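Local atomic coordinates of aldolase (Escherichia coli, PDB entry 6VOP), a protein that is a putative class II aldolase of the aldolase and adducin N-terminal domain family, with an AraD-like fold and no established precise role. Residues E14-A19 against Q59-V64; S20-R25 against A95-H100. The protein carries 2 engineered substitutions. All coordinates share one frame; numbering follows the deposited sequence.

Interaction 1: residues E14-A19 against Q59-V64; sequences EMTRIA and QRLSKV
The shaft of Met15, from CB to the sulfur, lies against the methyls of Leu61, where helix 7-24 passes the loop residue just ahead of strand 62-64. The backbones stay well apart, with the nearest CA atoms, those of Thr16 and Leu61, separated by 8.7 Å, so the gap is spanned by side chains alone.

Met15 can be followed outward. Its CB lies 4.2 Å from Leu61 CD1. CG comes off anti to the backbone N (chi1 166°) and carries the chain out towards the loop, reaching Leu61 CD1 at 4.0 Å. SD then sits against both methyls of the leucine fork, with Leu61 CD2 the nearer at 3.9 Å. The bend at chi3 (-68°) turns CE away from that fork. The two side chains run obliquely to one another, and Leu61 CD1 follows the methionine from CB to sulfur while CD2 meets the sulfur alone.

The same CD1 also approaches Thr16, whose OG1 stands 4.1 Å away. That distance is plain van der Waals contact; the hydroxyl is hydrogen-bonded instead to the carbonyl oxygen of Arg12, one helical turn earlier. Around the pair, Met15 also packs on Leu35 and Leu37 of strand 33-38 and on Leu174 of helix 174-194, and Thr16 touches Pro58.

No hydrogen bond or salt bridge crosses between the two segments, and they bury 111 Å² in total. Met15 and Leu61 are both buried, and their meeting atoms are carbon and sulfur. The chemistry therefore implies a hydrophobic attachment between 14-19 and 59-64, while directional bonds come from the preceding turns of the helix, through Gln9 to Gln59 and weakly from Arg12 to Leu61 O.

Interaction 2: residues S20-R25 against A95-H100; sequences SSFFQR and AVVHLH
The last turns of helix 7-24 lie over a strand of the mixed sheet, and the aromatic ring of Phe22 bridges helix to strand 95-99 by resting on Val97 and Leu99. Phe22 is the one residue of 20-25 that touches the strand segment.

Leu99 approaches over one ring face. Its CD1 stands 3.8 Å from the ring centroid, 19° off the ring normal, which meets the geometry of a CH-pi contact. The methyl is displaced towards the CB side, its shortest approach being 3.6 Å to Phe22 CG, and the two side chains cross at about a right angle. Val97 reaches the same ring obliquely at its outer part, CG1 lying 3.9 Å from Phe22 CE2. That methyl is anti to the backbone N (chi1 171°), which directs it to the ring as Phe22 comes from the opposite direction.

Further cover comes from Ala178 and Glu182 of helix 174-194, both touching Phe22, while Tyr27 meets its ring edge-to-face. On the same strand, His98 and His100 belong with His165 to a cluster that could form a metal site, though the model holds no metal there.

All three touching residues are buried, and no hydrogen bond links the segments. The chemistry is thus wholly apolar: two aliphatic methyls against one aromatic ring, joining helix and sheet by dispersion and CH-pi attraction.

How the interactions relate
Interactions 1 and 2 lie 12 Å apart, centre to centre, and occupy successive stretches of helix 7-24, since 14-19 runs straight into 20-25. Their sheet-side partners follow in the same order along the chain, 59-64 and then 95-100, so the two connections cross in sequence. Both reach one mixed sheet, in which strands 44-46 and 33-38 separate strand 62-64 from strand 95-99. Interaction 2 is the more central, 9 Å from the chain's centre against 16 Å for interaction 1. A single N-terminal helix thus spans from the middle of the sheet, at strand 95-99, to the loop leading into strand 62-64 nearer its edge.

Interaction 1: residues E14-A19 against Q59-V64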
ATOM      1  N   GLU A  14       8.586   7.850 -20.973  1.00 29.20           N
ATOM      2  CA  GLU A  14       9.228   7.174 -19.850  1.00 35.09           C
ATOM      3  C   GLU A  14       9.065   7.973 -18.565  1.00 30.64           C
ATOM      4  O   GLU A  14       8.819   7.400 -17.495  1.00 27.37           O
ATOM      5  CB  GLU A  14      10.711   6.935 -20.147  1.00 38.61           C
ATOM      6  CG  GLU A  14      11.440   6.182 -19.039  1.00 52.77           C
ATOM      7  CD  GLU A  14      12.952   6.251 -19.165  1.00 60.57           C
ATOM      8  OE1 GLU A  14      13.643   5.478 -18.470  1.00 61.13           O
ATOM      9  OE2 GLU A  14      13.452   7.078 -19.958  1.00 66.82           O
ATOM     10  N   MET A  15       9.192   9.299 -18.649  1.00 27.57           N
ATOM     11  CA  MET A  15       8.983  10.139 -17.476  1.00 27.71           C
ATOM     12  C   MET A  15       7.535  10.075 -17.010  1.00 31.30           C
ATOM     13  O   MET A  15       7.271   9.914 -15.813  1.00 32.72           O
ATOM     14  CB  MET A  15       9.388  11.577 -17.786  1.00 31.20           C
ATOM     15  CG  MET A  15       8.909  12.596 -16.769  1.00 38.93           C
ATOM     16  SD  MET A  15       9.843  14.133 -16.886  1.00 41.22           S
ATOM     17  CE  MET A  15      11.447  13.567 -16.329  1.00 30.39           C
ATOM     18  N   THR A  16       6.588  10.192 -17.943  1.00 32.21           N
ATOM     19  CA  THR A  16       5.179  10.026 -17.609  1.00 26.67           C
ATOM     20  C   THR A  16       4.918   8.659 -16.987  1.00 32.85           C
ATOM     21  O   THR A  16       4.203   8.552 -15.983  1.00 32.70           O
ATOM     22  CB  THR A  16       4.322  10.212 -18.863  1.00 33.61           C
ATOM     23  OG1 THR A  16       4.497  11.541 -19.370  1.00 37.53           O
ATOM     24  CG2 THR A  16       2.853   9.984 -18.553  1.00 41.73           C
ATOM     25  N   ARG A  17       5.498   7.605 -17.567  1.00 27.59           N
ATOM     26  CA  ARG A  17       5.269   6.254 -17.063  1.00 34.73           C
ATOM     27  C   ARG A  17       5.853   6.083 -15.665  1.00 38.35           C
ATOM     28  O   ARG A  17       5.186   5.568 -14.759  1.00 43.72           O
ATOM     29  CB  ARG A  17       5.865   5.230 -18.034  1.00 31.05           C
ATOM     30  CG  ARG A  17       5.520   3.780 -17.727  1.00 37.54           C
ATOM     31  CD  ARG A  17       6.731   3.022 -17.206  1.00 50.73           C
ATOM     32  NE  ARG A  17       7.833   3.025 -18.163  1.00 58.28           N
ATOM     33  CZ  ARG A  17       9.041   2.529 -17.914  1.00 63.84           C
ATOM     34  NH1 ARG A  17       9.306   1.990 -16.731  1.00 66.74           N
ATOM     35  NH2 ARG A  17       9.984   2.577 -18.845  1.00 61.28           N
ATOM     36  N   ILE A  18       7.099   6.519 -15.470  1.00 31.86           N
ATOM     37  CA  ILE A  18       7.744   6.386 -14.168  1.00 30.61           C
ATOM     38  C   ILE A  18       7.032   7.241 -13.124  1.00 30.53           C
ATOM     39  O   ILE A  18       6.874   6.827 -11.967  1.00 26.02           O
ATOM     40  CB  ILE A  18       9.239   6.745 -14.285  1.00 34.48           C
ATOM     41  CG1 ILE A  18       9.999   5.618 -14.986  1.00 30.86           C
ATOM     42  CG2 ILE A  18       9.843   7.026 -12.918  1.00 22.38           C
ATOM     43  CD1 ILE A  18      11.499   5.781 -14.946  1.00 29.60           C
ATOM     44  N   ALA A  19       6.582   8.436 -13.513  1.00 27.09           N
ATOM     45  CA  ALA A  19       5.860   9.295 -12.578  1.00 27.15           C
ATOM     46  C   ALA A  19       4.576   8.630 -12.101  1.00 29.67           C
ATOM     47  O   ALA A  19       4.263   8.642 -10.904  1.00 30.87           O
ATOM     48  CB  ALA A  19       5.557  10.645 -13.226  1.00 30.60           C
ATOM     49  N   GLN A  59       3.363  15.610 -23.745  1.00 38.17           N
ATOM     50  CA  GLN A  59       3.629  16.737 -24.635  1.00 38.58           C
ATOM     51  C   GLN A  59       3.537  18.083 -23.927  1.00 37.56           C
ATOM     52  O   GLN A  59       3.721  19.118 -24.579  1.00 34.98           O
ATOM     53  CB  GLN A  59       2.671  16.712 -25.830  1.00 49.70           C
ATOM     54  CG  GLN A  59       3.163  15.892 -27.010  1.00 72.44           C
ATOM     55  CD  GLN A  59       2.869  14.423 -26.838  1.00 90.37           C
ATOM     56  OE1 GLN A  59       3.724  13.577 -27.092  1.00 93.41           O
ATOM     57  NE2 GLN A  59       1.642  14.105 -26.448  1.00 94.40           N
ATOM     58  N   ARG A  60       3.250  18.101 -22.626  1.00 33.74           N
ATOM     59  CA  ARG A  60       3.254  19.330 -21.847  1.00 37.45           C
ATOM     60  C   ARG A  60       4.373  19.359 -20.817  1.00 40.60           C
ATOM     61  O   ARG A  60       4.442  20.301 -20.021  1.00 37.85           O
ATOM     62  CB  ARG A  60       1.899  19.529 -21.163  1.00 35.98           C
ATOM     63  CG  ARG A  60       0.817  20.082 -22.079  1.00 39.30           C
ATOM     64  CD  ARG A  60       0.957  21.590 -22.266  1.00 39.83           C
ATOM     65  NE  ARG A  60       1.866  21.931 -23.361  1.00 38.49           N
ATOM     66  CZ  ARG A  60       2.279  23.165 -23.646  1.00 59.57           C
ATOM     67  NH1 ARG A  60       1.869  24.194 -22.919  1.00 56.61           N
ATOM     68  NH2 ARG A  60       3.106  23.372 -24.665  1.00 55.92           N
ATOM     69  N   LEU A  61       5.247  18.350 -20.818  1.00 38.20           N
ATOM     70  CA  LEU A  61       6.399  18.346 -19.931  1.00 27.33           C
ATOM     71  C   LEU A  61       7.305  19.531 -20.243  1.00 34.49           C
ATOM     72  O   LEU A  61       7.483  19.909 -21.404  1.00 33.60           O
ATOM     73  CB  LEU A  61       7.172  17.034 -20.074  1.00 39.75           C
ATOM     74  CG  LEU A  61       6.535  15.791 -19.450  1.00 34.81           C
ATOM     75  CD1 LEU A  61       7.275  14.528 -19.867  1.00 25.83           C
ATOM     76  CD2 LEU A  61       6.508  15.923 -17.935  1.00 36.69           C
ATOM     77  N   SER A  62       7.875  20.119 -19.196  1.00 35.70           N
ATOM     78  CA  SER A  62       8.699  21.307 -19.363  1.00 27.35           C
ATOM     79  C   SER A  62      10.026  20.964 -20.031  1.00 32.63           C
ATOM     80  O   SER A  62      10.524  19.838 -19.945  1.00 36.14           O
ATOM     81  CB  SER A  62       8.956  21.973 -18.012  1.00 26.91           C
ATOM     82  OG  SER A  62       7.742  22.185 -17.314  1.00 29.97           O
ATOM     83  N   LYS A  63      10.596  21.960 -20.707  1.00 37.49           N
ATOM     84  CA  LYS A  63      11.888  21.840 -21.376  1.00 32.96           C
ATOM     85  C   LYS A  63      12.710  23.063 -20.993  1.00 32.49           C
ATOM     86  O   LYS A  63      12.338  24.193 -21.327  1.00 27.65           O
ATOM     87  CB  LYS A  63      11.713  21.736 -22.893  1.00 27.12           C
ATOM     88  CG  LYS A  63      12.931  21.234 -23.649  1.00 27.85           C
ATOM     89  CD  LYS A  63      12.576  20.922 -25.096  1.00 40.99           C
ATOM     90  CE  LYS A  63      13.815  20.655 -25.935  1.00 48.70           C
ATOM     91  NZ  LYS A  63      13.502  20.627 -27.394  1.00 50.48           N
ATOM     92  N   VAL A  64      13.813  22.844 -20.278  1.00 27.15           N
ATOM     93  CA  VAL A  64      14.639  23.922 -19.746  1.00 38.03           C
ATOM     94  C   VAL A  64      16.073  23.720 -20.214  1.00 37.45           C
ATOM     95  O   VAL A  64      16.589  22.597 -20.200  1.00 40.13           O
ATOM     96  CB  VAL A  64      14.573  23.984 -18.204  1.00 28.59           C
ATOM     97  CG1 VAL A  64      15.363  25.172 -17.681  1.00 30.45           C
ATOM     98  CG2 VAL A  64      13.127  24.054 -17.732  1.00 33.25           C
TER

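Interaction 2: residues S20-R25 against A95-H100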
ATOM      1  N   SER A  20       3.820   8.042 -13.032  1.00 34.51           N
ATOM      2  CA  SER A  20       2.583   7.365 -12.657  1.00 38.89           C
ATOM      3  C   SER A  20       2.861   6.207 -11.705  1.00 33.56           C
ATOM      4  O   SER A  20       2.109   5.983 -10.750  1.00 28.26           O
ATOM      5  CB  SER A  20       1.862   6.879 -13.914  1.00 33.11           C
ATOM      6  OG  SER A  20       0.777   6.033 -13.587  1.00 51.69           O
ATOM      7  N   SER A  21       3.944   5.467 -11.943  1.00 28.30           N
ATOM      8  CA  SER A  21       4.307   4.366 -11.056  1.00 28.14           C
ATOM      9  C   SER A  21       4.541   4.852  -9.631  1.00 33.83           C
ATOM     10  O   SER A  21       4.061   4.238  -8.673  1.00 33.05           O
ATOM     11  CB  SER A  21       5.550   3.658 -11.598  1.00 28.32           C
ATOM     12  OG  SER A  21       5.842   2.502 -10.841  1.00 35.12           O
ATOM     13  N   PHE A  22       5.280   5.954  -9.473  1.00 31.41           N
ATOM     14  CA  PHE A  22       5.495   6.516  -8.144  1.00 24.01           C
ATOM     15  C   PHE A  22       4.177   6.907  -7.490  1.00 31.70           C
ATOM     16  O   PHE A  22       3.998   6.732  -6.279  1.00 32.28           O
ATOM     17  CB  PHE A  22       6.421   7.728  -8.232  1.00 22.49           C
ATOM     18  CG  PHE A  22       7.873   7.375  -8.343  1.00 26.97           C
ATOM     19  CD1 PHE A  22       8.405   6.324  -7.612  1.00 34.19           C
ATOM     20  CD2 PHE A  22       8.710   8.097  -9.177  1.00 23.50           C
ATOM     21  CE1 PHE A  22       9.745   5.999  -7.714  1.00 41.88           C
ATOM     22  CE2 PHE A  22      10.048   7.778  -9.283  1.00 29.94           C
ATOM     23  CZ  PHE A  22      10.567   6.727  -8.551  1.00 37.33           C
ATOM     24  N   PHE A  23       3.239   7.432  -8.278  1.00 29.88           N
ATOM     25  CA  PHE A  23       1.983   7.918  -7.719  1.00 29.35           C
ATOM     26  C   PHE A  23       1.086   6.766  -7.280  1.00 36.25           C
ATOM     27  O   PHE A  23       0.514   6.804  -6.184  1.00 43.65           O
ATOM     28  CB  PHE A  23       1.277   8.805  -8.744  1.00 28.13           C
ATOM     29  CG  PHE A  23      -0.029   9.379  -8.265  1.00 29.66           C
ATOM     30  CD1 PHE A  23      -0.058  10.542  -7.514  1.00 36.56           C
ATOM     31  CD2 PHE A  23      -1.229   8.766  -8.585  1.00 28.93           C
ATOM     32  CE1 PHE A  23      -1.259  11.074  -7.081  1.00 34.33           C
ATOM     33  CE2 PHE A  23      -2.427   9.294  -8.156  1.00 30.23           C
ATOM     34  CZ  PHE A  23      -2.443  10.448  -7.406  1.00 29.07           C
ATOM     35  N   GLN A  24       0.956   5.729  -8.117  1.00 29.92           N
ATOM     36  CA  GLN A  24       0.054   4.627  -7.793  1.00 38.19           C
ATOM     37  C   GLN A  24       0.575   3.782  -6.635  1.00 31.75           C
ATOM     38  O   GLN A  24      -0.217   3.141  -5.935  1.00 33.70           O
ATOM     39  CB  GLN A  24      -0.184   3.747  -9.024  1.00 33.78           C
ATOM     40  CG  GLN A  24      -0.597   4.517 -10.276  1.00 58.28           C
ATOM     41  CD  GLN A  24      -0.664   3.637 -11.517  1.00 62.73           C
ATOM     42  OE1 GLN A  24      -1.718   3.096 -11.854  1.00 68.16           O
ATOM     43  NE2 GLN A  24       0.466   3.490 -12.202  1.00 60.08           N
ATOM     44  N   ARG A  25       1.885   3.769  -6.410  1.00 36.50           N
ATOM     45  CA  ARG A  25       2.481   2.944  -5.369  1.00 34.43           C
ATOM     46  C   ARG A  25       2.734   3.711  -4.077  1.00 35.69           C
ATOM     47  O   ARG A  25       3.338   3.161  -3.151  1.00 51.99           O
ATOM     48  CB  ARG A  25       3.782   2.318  -5.876  1.00 34.77           C
ATOM     49  CG  ARG A  25       3.586   1.353  -7.038  1.00 31.19           C
ATOM     50  CD  ARG A  25       4.908   0.742  -7.456  1.00 30.25           C
ATOM     51  NE  ARG A  25       5.857   1.765  -7.882  1.00 30.06           N
ATOM     52  CZ  ARG A  25       7.170   1.690  -7.699  1.00 34.14           C
ATOM     53  NH1 ARG A  25       7.697   0.634  -7.093  1.00 31.02           N
ATOM     54  NH2 ARG A  25       7.956   2.669  -8.123  1.00 40.52           N
ATOM     55  N   ALA A  95      19.708  12.513 -14.337  1.00 33.08           N
ATOM     56  CA  ALA A  95      18.300  12.552 -13.972  1.00 29.59           C
ATOM     57  C   ALA A  95      18.189  12.788 -12.474  1.00 33.81           C
ATOM     58  O   ALA A  95      19.019  12.311 -11.696  1.00 38.90           O
ATOM     59  CB  ALA A  95      17.573  11.261 -14.363  1.00 28.95           C
ATOM     60  N   VAL A  96      17.157  13.530 -12.082  1.00 25.47           N
ATOM     61  CA  VAL A  96      16.920  13.879 -10.688  1.00 29.26           C
ATOM     62  C   VAL A  96      15.488  13.506 -10.332  1.00 30.25           C
ATOM     63  O   VAL A  96      14.547  13.907 -11.027  1.00 30.53           O
ATOM     64  CB  VAL A  96      17.170  15.375 -10.420  1.00 27.94           C
ATOM     65  CG1 VAL A  96      16.924  15.697  -8.954  1.00 22.81           C
ATOM     66  CG2 VAL A  96      18.583  15.764 -10.831  1.00 24.93           C
ATOM     67  N   VAL A  97      15.326  12.739  -9.256  1.00 26.90           N
ATOM     68  CA  VAL A  97      14.020  12.345  -8.743  1.00 22.15           C
ATOM     69  C   VAL A  97      13.858  12.964  -7.360  1.00 30.85           C
ATOM     70  O   VAL A  97      14.671  12.713  -6.461  1.00 30.17           O
ATOM     71  CB  VAL A  97      13.864  10.817  -8.686  1.00 22.53           C
ATOM     72  CG1 VAL A  97      12.592  10.439  -7.941  1.00 22.13           C
ATOM     73  CG2 VAL A  97      13.858  10.233 -10.087  1.00 23.94           C
ATOM     74  N   HIS A  98      12.815  13.774  -7.192  1.00 28.11           N
ATOM     75  CA  HIS A  98      12.540  14.455  -5.930  1.00 31.49           C
ATOM     76  C   HIS A  98      11.099  14.171  -5.532  1.00 29.61           C
ATOM     77  O   HIS A  98      10.165  14.636  -6.194  1.00 36.18           O
ATOM     78  CB  HIS A  98      12.791  15.959  -6.045  1.00 42.20           C
ATOM     79  CG  HIS A  98      12.279  16.746  -4.879  1.00 50.73           C
ATOM     80  ND1 HIS A  98      12.427  16.324  -3.576  1.00 51.93           N
ATOM     81  CD2 HIS A  98      11.623  17.929  -4.821  1.00 51.80           C
ATOM     82  CE1 HIS A  98      11.883  17.213  -2.763  1.00 49.56           C
ATOM     83  NE2 HIS A  98      11.388  18.197  -3.493  1.00 49.17           N
ATOM     84  N   LEU A  99      10.922  13.408  -4.456  1.00 26.79           N
ATOM     85  CA  LEU A  99       9.610  13.079  -3.926  1.00 23.03           C
ATOM     86  C   LEU A  99       9.603  13.309  -2.422  1.00 30.36           C
ATOM     87  O   LEU A  99      10.653  13.362  -1.779  1.00 41.71           O
ATOM     88  CB  LEU A  99       9.224  11.625  -4.232  1.00 28.66           C
ATOM     89  CG  LEU A  99       9.197  11.200  -5.701  1.00 32.95           C
ATOM     90  CD1 LEU A  99       8.841   9.730  -5.818  1.00 29.11           C
ATOM     91  CD2 LEU A  99       8.213  12.053  -6.478  1.00 40.37           C
ATOM     92  N   HIS A 100       8.407  13.457  -1.867  1.00 32.89           N
ATOM     93  CA  HIS A 100       8.228  13.548  -0.416  1.00 27.79           C
ATOM     94  C   HIS A 100       7.697  12.234   0.137  1.00 32.94           C
ATOM     95  O   HIS A 100       6.687  12.183   0.842  1.00 46.80           O
ATOM     96  CB  HIS A 100       7.306  14.707  -0.061  1.00 32.55           C
ATOM     97  CG  HIS A 100       7.714  16.014  -0.666  1.00 37.83           C
ATOM     98  ND1 HIS A 100       6.856  17.086  -0.759  1.00 40.84           N
ATOM     99  CD2 HIS A 100       8.887  16.422  -1.207  1.00 42.44           C
ATOM    100  CE1 HIS A 100       7.478  18.097  -1.340  1.00 42.79           C
ATOM    101  NE2 HIS A 100       8.714  17.722  -1.616  1.00 38.78           N
TER